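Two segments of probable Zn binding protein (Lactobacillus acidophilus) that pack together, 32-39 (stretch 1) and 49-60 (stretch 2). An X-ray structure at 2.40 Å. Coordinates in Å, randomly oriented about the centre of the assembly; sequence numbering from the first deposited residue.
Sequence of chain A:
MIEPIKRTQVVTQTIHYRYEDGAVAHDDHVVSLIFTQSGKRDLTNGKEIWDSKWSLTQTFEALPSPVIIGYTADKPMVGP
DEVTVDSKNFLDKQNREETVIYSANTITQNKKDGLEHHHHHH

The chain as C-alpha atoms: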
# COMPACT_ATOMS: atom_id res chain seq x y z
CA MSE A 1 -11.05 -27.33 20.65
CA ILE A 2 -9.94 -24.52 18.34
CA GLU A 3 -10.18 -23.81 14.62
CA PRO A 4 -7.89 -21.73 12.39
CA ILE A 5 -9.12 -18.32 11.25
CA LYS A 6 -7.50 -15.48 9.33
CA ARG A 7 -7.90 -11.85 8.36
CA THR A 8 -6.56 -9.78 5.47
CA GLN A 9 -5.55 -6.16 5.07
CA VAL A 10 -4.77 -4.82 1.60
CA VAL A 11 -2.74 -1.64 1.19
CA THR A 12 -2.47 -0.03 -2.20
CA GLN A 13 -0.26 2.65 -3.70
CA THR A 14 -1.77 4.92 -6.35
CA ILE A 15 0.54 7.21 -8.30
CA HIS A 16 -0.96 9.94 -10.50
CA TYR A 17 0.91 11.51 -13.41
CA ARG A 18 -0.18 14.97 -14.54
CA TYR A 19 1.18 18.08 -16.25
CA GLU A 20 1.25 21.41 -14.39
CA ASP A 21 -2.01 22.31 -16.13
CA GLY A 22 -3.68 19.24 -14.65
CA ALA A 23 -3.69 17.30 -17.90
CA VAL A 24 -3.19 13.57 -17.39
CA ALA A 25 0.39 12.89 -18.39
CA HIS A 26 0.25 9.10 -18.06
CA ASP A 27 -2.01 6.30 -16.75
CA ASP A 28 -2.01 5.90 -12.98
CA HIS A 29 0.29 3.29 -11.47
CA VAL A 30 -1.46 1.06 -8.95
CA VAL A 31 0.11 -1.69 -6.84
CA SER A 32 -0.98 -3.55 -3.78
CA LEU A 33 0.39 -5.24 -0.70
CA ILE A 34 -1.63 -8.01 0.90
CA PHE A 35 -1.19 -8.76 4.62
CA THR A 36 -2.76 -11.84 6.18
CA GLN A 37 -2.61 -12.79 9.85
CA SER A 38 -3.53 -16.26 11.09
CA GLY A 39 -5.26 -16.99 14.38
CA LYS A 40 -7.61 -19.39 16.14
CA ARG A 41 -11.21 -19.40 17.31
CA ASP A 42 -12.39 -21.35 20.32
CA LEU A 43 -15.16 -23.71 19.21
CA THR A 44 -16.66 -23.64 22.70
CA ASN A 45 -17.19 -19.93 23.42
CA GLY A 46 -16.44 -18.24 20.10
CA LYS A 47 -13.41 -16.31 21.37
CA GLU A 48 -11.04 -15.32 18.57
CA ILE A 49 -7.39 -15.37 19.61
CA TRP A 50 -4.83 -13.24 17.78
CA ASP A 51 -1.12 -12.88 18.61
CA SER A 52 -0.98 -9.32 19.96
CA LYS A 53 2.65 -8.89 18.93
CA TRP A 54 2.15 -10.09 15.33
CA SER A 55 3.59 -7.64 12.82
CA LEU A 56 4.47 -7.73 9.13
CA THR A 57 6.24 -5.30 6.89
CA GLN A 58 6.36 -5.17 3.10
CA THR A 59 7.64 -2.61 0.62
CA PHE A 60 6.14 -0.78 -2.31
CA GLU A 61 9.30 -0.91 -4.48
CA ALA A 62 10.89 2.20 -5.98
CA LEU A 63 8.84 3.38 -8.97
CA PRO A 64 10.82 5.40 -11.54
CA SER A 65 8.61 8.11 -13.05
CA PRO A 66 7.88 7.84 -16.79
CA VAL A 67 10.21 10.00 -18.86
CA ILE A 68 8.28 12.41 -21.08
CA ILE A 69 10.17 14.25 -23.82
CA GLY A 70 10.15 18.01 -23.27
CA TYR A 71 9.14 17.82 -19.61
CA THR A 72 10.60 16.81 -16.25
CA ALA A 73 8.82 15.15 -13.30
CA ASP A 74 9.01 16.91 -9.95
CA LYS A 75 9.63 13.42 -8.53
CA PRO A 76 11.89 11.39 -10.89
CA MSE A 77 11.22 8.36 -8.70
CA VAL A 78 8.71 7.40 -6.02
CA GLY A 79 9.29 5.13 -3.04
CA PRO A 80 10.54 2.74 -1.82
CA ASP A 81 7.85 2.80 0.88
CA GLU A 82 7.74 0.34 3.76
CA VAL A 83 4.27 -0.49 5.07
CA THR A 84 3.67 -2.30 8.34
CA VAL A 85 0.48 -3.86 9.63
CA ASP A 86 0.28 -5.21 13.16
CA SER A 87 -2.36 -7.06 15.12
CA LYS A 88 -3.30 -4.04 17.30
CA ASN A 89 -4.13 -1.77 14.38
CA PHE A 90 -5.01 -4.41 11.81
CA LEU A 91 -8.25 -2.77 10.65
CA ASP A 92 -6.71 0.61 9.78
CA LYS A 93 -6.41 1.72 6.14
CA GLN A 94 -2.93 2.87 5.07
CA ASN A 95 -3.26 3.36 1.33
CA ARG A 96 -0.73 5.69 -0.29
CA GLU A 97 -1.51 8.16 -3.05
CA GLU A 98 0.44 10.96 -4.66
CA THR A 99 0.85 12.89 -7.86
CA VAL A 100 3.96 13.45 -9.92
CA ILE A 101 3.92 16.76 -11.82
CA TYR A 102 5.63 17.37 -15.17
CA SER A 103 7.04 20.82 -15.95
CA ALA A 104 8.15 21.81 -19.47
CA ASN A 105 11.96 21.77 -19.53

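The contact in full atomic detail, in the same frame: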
# COMPACT_ATOMS: atom_id res chain seq x y z
N SER A 32 -0.38 -3.19 -5.04
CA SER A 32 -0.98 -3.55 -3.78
C SER A 32 -0.12 -4.45 -2.94
O SER A 32 0.72 -5.19 -3.45
CB SER A 32 -2.33 -4.21 -4.06
OG SER A 32 -2.82 -4.85 -2.90
N LEU A 33 -0.34 -4.40 -1.64
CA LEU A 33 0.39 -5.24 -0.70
C LEU A 33 -0.68 -5.91 0.14
O LEU A 33 -1.54 -5.25 0.75
CB LEU A 33 1.33 -4.38 0.16
CG LEU A 33 2.50 -3.74 -0.59
CD1 LEU A 33 3.34 -2.90 0.33
CD2 LEU A 33 3.30 -4.81 -1.26
N ILE A 34 -0.64 -7.24 0.17
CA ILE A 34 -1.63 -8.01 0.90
C ILE A 34 -1.02 -8.61 2.17
O ILE A 34 -0.03 -9.33 2.12
CB ILE A 34 -2.20 -9.10 -0.02
CG1 ILE A 34 -2.63 -8.43 -1.33
CG2 ILE A 34 -3.38 -9.83 0.65
CD1 ILE A 34 -3.10 -9.40 -2.43
N PHE A 35 -1.64 -8.30 3.30
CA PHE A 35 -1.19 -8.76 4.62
C PHE A 35 -2.24 -9.69 5.23
O PHE A 35 -3.42 -9.32 5.37
CB PHE A 35 -1.03 -7.56 5.55
CG PHE A 35 -0.03 -6.55 5.09
CD1 PHE A 35 1.22 -6.46 5.70
CD2 PHE A 35 -0.33 -5.68 4.05
CE1 PHE A 35 2.17 -5.50 5.27
CE2 PHE A 35 0.59 -4.73 3.62
CZ PHE A 35 1.84 -4.64 4.23
N THR A 36 -1.82 -10.88 5.61
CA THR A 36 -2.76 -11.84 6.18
C THR A 36 -2.23 -12.42 7.47
O THR A 36 -1.15 -13.01 7.50
CB THR A 36 -3.06 -13.01 5.21
OG1 THR A 36 -3.77 -12.51 4.07
CG2 THR A 36 -3.97 -14.06 5.89
N GLN A 37 -2.98 -12.24 8.55
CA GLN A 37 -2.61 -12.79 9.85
C GLN A 37 -3.47 -14.00 10.15
O GLN A 37 -4.68 -14.01 9.87
CB GLN A 37 -2.81 -11.75 10.94
CG GLN A 37 -2.74 -12.29 12.34
CD GLN A 37 -2.86 -11.22 13.41
OE1 GLN A 37 -3.44 -10.17 13.19
NE2 GLN A 37 -2.36 -11.52 14.60
N SER A 38 -2.84 -15.03 10.71
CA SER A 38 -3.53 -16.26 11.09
C SER A 38 -3.81 -16.24 12.59
O SER A 38 -3.10 -15.61 13.37
CB SER A 38 -2.69 -17.49 10.77
OG SER A 38 -2.61 -17.68 9.37
N GLY A 39 -4.87 -16.93 12.99
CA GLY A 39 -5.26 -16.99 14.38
C GLY A 39 -6.14 -18.21 14.62
O GLY A 39 -6.28 -19.06 13.76
N ILE A 49 -8.68 -15.69 19.03
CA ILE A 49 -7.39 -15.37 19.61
C ILE A 49 -6.34 -14.97 18.59
O ILE A 49 -6.01 -15.75 17.70
CB ILE A 49 -6.84 -16.56 20.44
CG1 ILE A 49 -7.80 -16.92 21.56
CG2 ILE A 49 -5.49 -16.20 21.03
CD1 ILE A 49 -8.96 -17.81 21.14
N TRP A 50 -5.85 -13.74 18.70
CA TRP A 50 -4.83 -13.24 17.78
C TRP A 50 -3.54 -12.89 18.52
O TRP A 50 -3.59 -12.34 19.60
CB TRP A 50 -5.34 -11.98 17.07
CG TRP A 50 -6.61 -12.15 16.33
CD1 TRP A 50 -7.87 -11.79 16.76
CD2 TRP A 50 -6.77 -12.71 15.03
NE1 TRP A 50 -8.79 -12.09 15.78
CE2 TRP A 50 -8.15 -12.65 14.71
CE3 TRP A 50 -5.88 -13.25 14.09
CZ2 TRP A 50 -8.65 -13.13 13.50
CZ3 TRP A 50 -6.39 -13.73 12.88
CH2 TRP A 50 -7.77 -13.66 12.60
N ASP A 51 -2.38 -13.22 17.94
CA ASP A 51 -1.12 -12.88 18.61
C ASP A 51 -0.95 -11.36 18.60
O ASP A 51 -0.70 -10.75 17.56
CB ASP A 51 0.08 -13.52 17.90
CG ASP A 51 1.38 -13.34 18.69
OD1 ASP A 51 1.64 -12.21 19.16
OD2 ASP A 51 2.12 -14.34 18.85
N SER A 52 -1.08 -10.77 19.79
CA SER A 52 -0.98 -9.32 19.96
C SER A 52 0.29 -8.66 19.45
O SER A 52 0.29 -7.46 19.12
CB SER A 52 -1.14 -8.98 21.44
OG SER A 52 -1.28 -7.58 21.62
N LYS A 53 1.37 -9.43 19.38
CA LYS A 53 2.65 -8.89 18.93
C LYS A 53 2.94 -9.19 17.46
O LYS A 53 4.03 -8.89 16.98
CB LYS A 53 3.78 -9.43 19.80
CG LYS A 53 3.66 -9.07 21.28
CD LYS A 53 3.76 -7.57 21.49
CE LYS A 53 3.72 -7.21 22.96
NZ LYS A 53 3.79 -5.74 23.18
N TRP A 54 1.97 -9.78 16.75
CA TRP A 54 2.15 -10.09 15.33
C TRP A 54 2.38 -8.78 14.60
O TRP A 54 1.77 -7.77 14.90
CB TRP A 54 0.91 -10.75 14.72
CG TRP A 54 1.06 -11.05 13.24
CD1 TRP A 54 1.68 -12.15 12.67
CD2 TRP A 54 0.58 -10.26 12.14
NE1 TRP A 54 1.60 -12.07 11.30
CE2 TRP A 54 0.94 -10.93 10.95
CE3 TRP A 54 -0.11 -9.04 12.05
CZ2 TRP A 54 0.62 -10.43 9.68
CZ3 TRP A 54 -0.43 -8.55 10.79
CH2 TRP A 54 -0.06 -9.25 9.62
N SER A 55 3.25 -8.82 13.61
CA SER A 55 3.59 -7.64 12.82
C SER A 55 4.23 -8.09 11.51
O SER A 55 4.97 -9.06 11.48
CB SER A 55 4.56 -6.74 13.59
OG SER A 55 4.69 -5.50 12.92
N LEU A 56 3.94 -7.38 10.43
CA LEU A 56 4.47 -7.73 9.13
C LEU A 56 4.69 -6.47 8.32
O LEU A 56 3.85 -5.57 8.25
CB LEU A 56 3.49 -8.66 8.41
CG LEU A 56 3.86 -9.18 7.01
CD1 LEU A 56 5.08 -10.06 7.11
CD2 LEU A 56 2.65 -10.00 6.40
N THR A 57 5.85 -6.43 7.68
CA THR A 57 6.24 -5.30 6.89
C THR A 57 6.53 -5.73 5.47
O THR A 57 7.09 -6.80 5.23
CB THR A 57 7.51 -4.64 7.48
OG1 THR A 57 7.20 -4.11 8.78
CG2 THR A 57 7.99 -3.46 6.59
N GLN A 58 6.12 -4.89 4.52
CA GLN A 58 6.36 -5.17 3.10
C GLN A 58 6.69 -3.81 2.47
O GLN A 58 6.40 -2.75 3.04
CB GLN A 58 5.11 -5.80 2.44
CG GLN A 58 4.69 -7.11 3.04
CD GLN A 58 3.65 -7.86 2.24
OE1 GLN A 58 3.93 -8.42 1.17
NE2 GLN A 58 2.42 -7.88 2.76
N THR A 59 7.25 -3.84 1.28
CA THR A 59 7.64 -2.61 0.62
C THR A 59 7.09 -2.41 -0.77
O THR A 59 7.11 -3.32 -1.59
CB THR A 59 9.19 -2.51 0.51
OG1 THR A 59 9.76 -2.47 1.82
CG2 THR A 59 9.58 -1.25 -0.26
N PHE A 60 6.62 -1.20 -1.00
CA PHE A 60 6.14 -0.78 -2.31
C PHE A 60 7.48 -0.38 -2.95
O PHE A 60 8.03 0.66 -2.60
CB PHE A 60 5.28 0.47 -2.19
CG PHE A 60 3.86 0.21 -1.76
CD1 PHE A 60 3.01 -0.58 -2.54
CD2 PHE A 60 3.34 0.87 -0.65
CE1 PHE A 60 1.64 -0.70 -2.21
CE2 PHE A 60 1.99 0.75 -0.31
CZ PHE A 60 1.14 -0.04 -1.10
O HOH W 1 -1.46 -13.75 15.26

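Two nearly antiparallel strands face each other here without a single backbone-to-backbone hydrogen bond between them. Their axes approach to 7.8 Å and their directions differ by 171°. That spacing is too wide for neighbours in a sheet, so side chains fill the gap. The one direct hydrogen bond across it comes from a side chain: Q58 NE2 donates to I34 O at 2.9 Å, with an N-H...O angle of 156°. The amide thus reaches across to the other backbone.

The register pairs L33 with Q58, F35 with L56 and Q37 with W54, with CA-CA distances of 7.1, 7.3 and 7.7 Å. The chains draw closer at G39 and W50, where the CA atoms are 5.1 Å apart.

L33 and F60 make the apolar contact at one end. L33 points toward the other stretch and lays its CD1 over the face of the F60 ring, 3.6 Å from the centroid and 5° off the normal. This is a CH-pi contact. The edge of the same ring lies near S32, with F60 CE1 4.2 Å from S32 CA.

F35 starts sideways, but its ring end comes nearer the partner strand. Its CD1 meets L56 CD2 at 3.9 Å, an apolar contact. L56 O sits at the ring edge, 3.4 Å from F35 CE1. The amide of Q58 lies over one ring face, with NE2 3.5 Å from F35 CE1, while it bonds to I34.

Q37 has the largest area covered by the other stretch. Its extended side chain, t at both chi1 and chi2, runs between two tryptophans. Q37 CB lies over the W54 six-membered ring, 3.7 Å from its centroid and 3° off the normal, a second CH-pi contact. Farther out, Q37 CD is 3.7 Å from W50 CE3. The edge of the W50 ring also approaches the backbone, with CZ3 3.5 Å from Q37 O.

A type I turn from D51 to W54 shapes the loop before the second strand. W54 N donates to D51 O at 3.0 Å, and K53 N donates to D51 OD1 at 2.8 Å. Water 1 links this turn to the first strand. It accepts from Q37 NE2 at 2.5 Å and from D51 N at 2.9 Å, and donates to S38 O at 3.1 Å.

G39 fits the close approach because it lacks a side chain. A CB there would clash with W50 CE3 at 2.6 Å and I49 O at 2.9 Å.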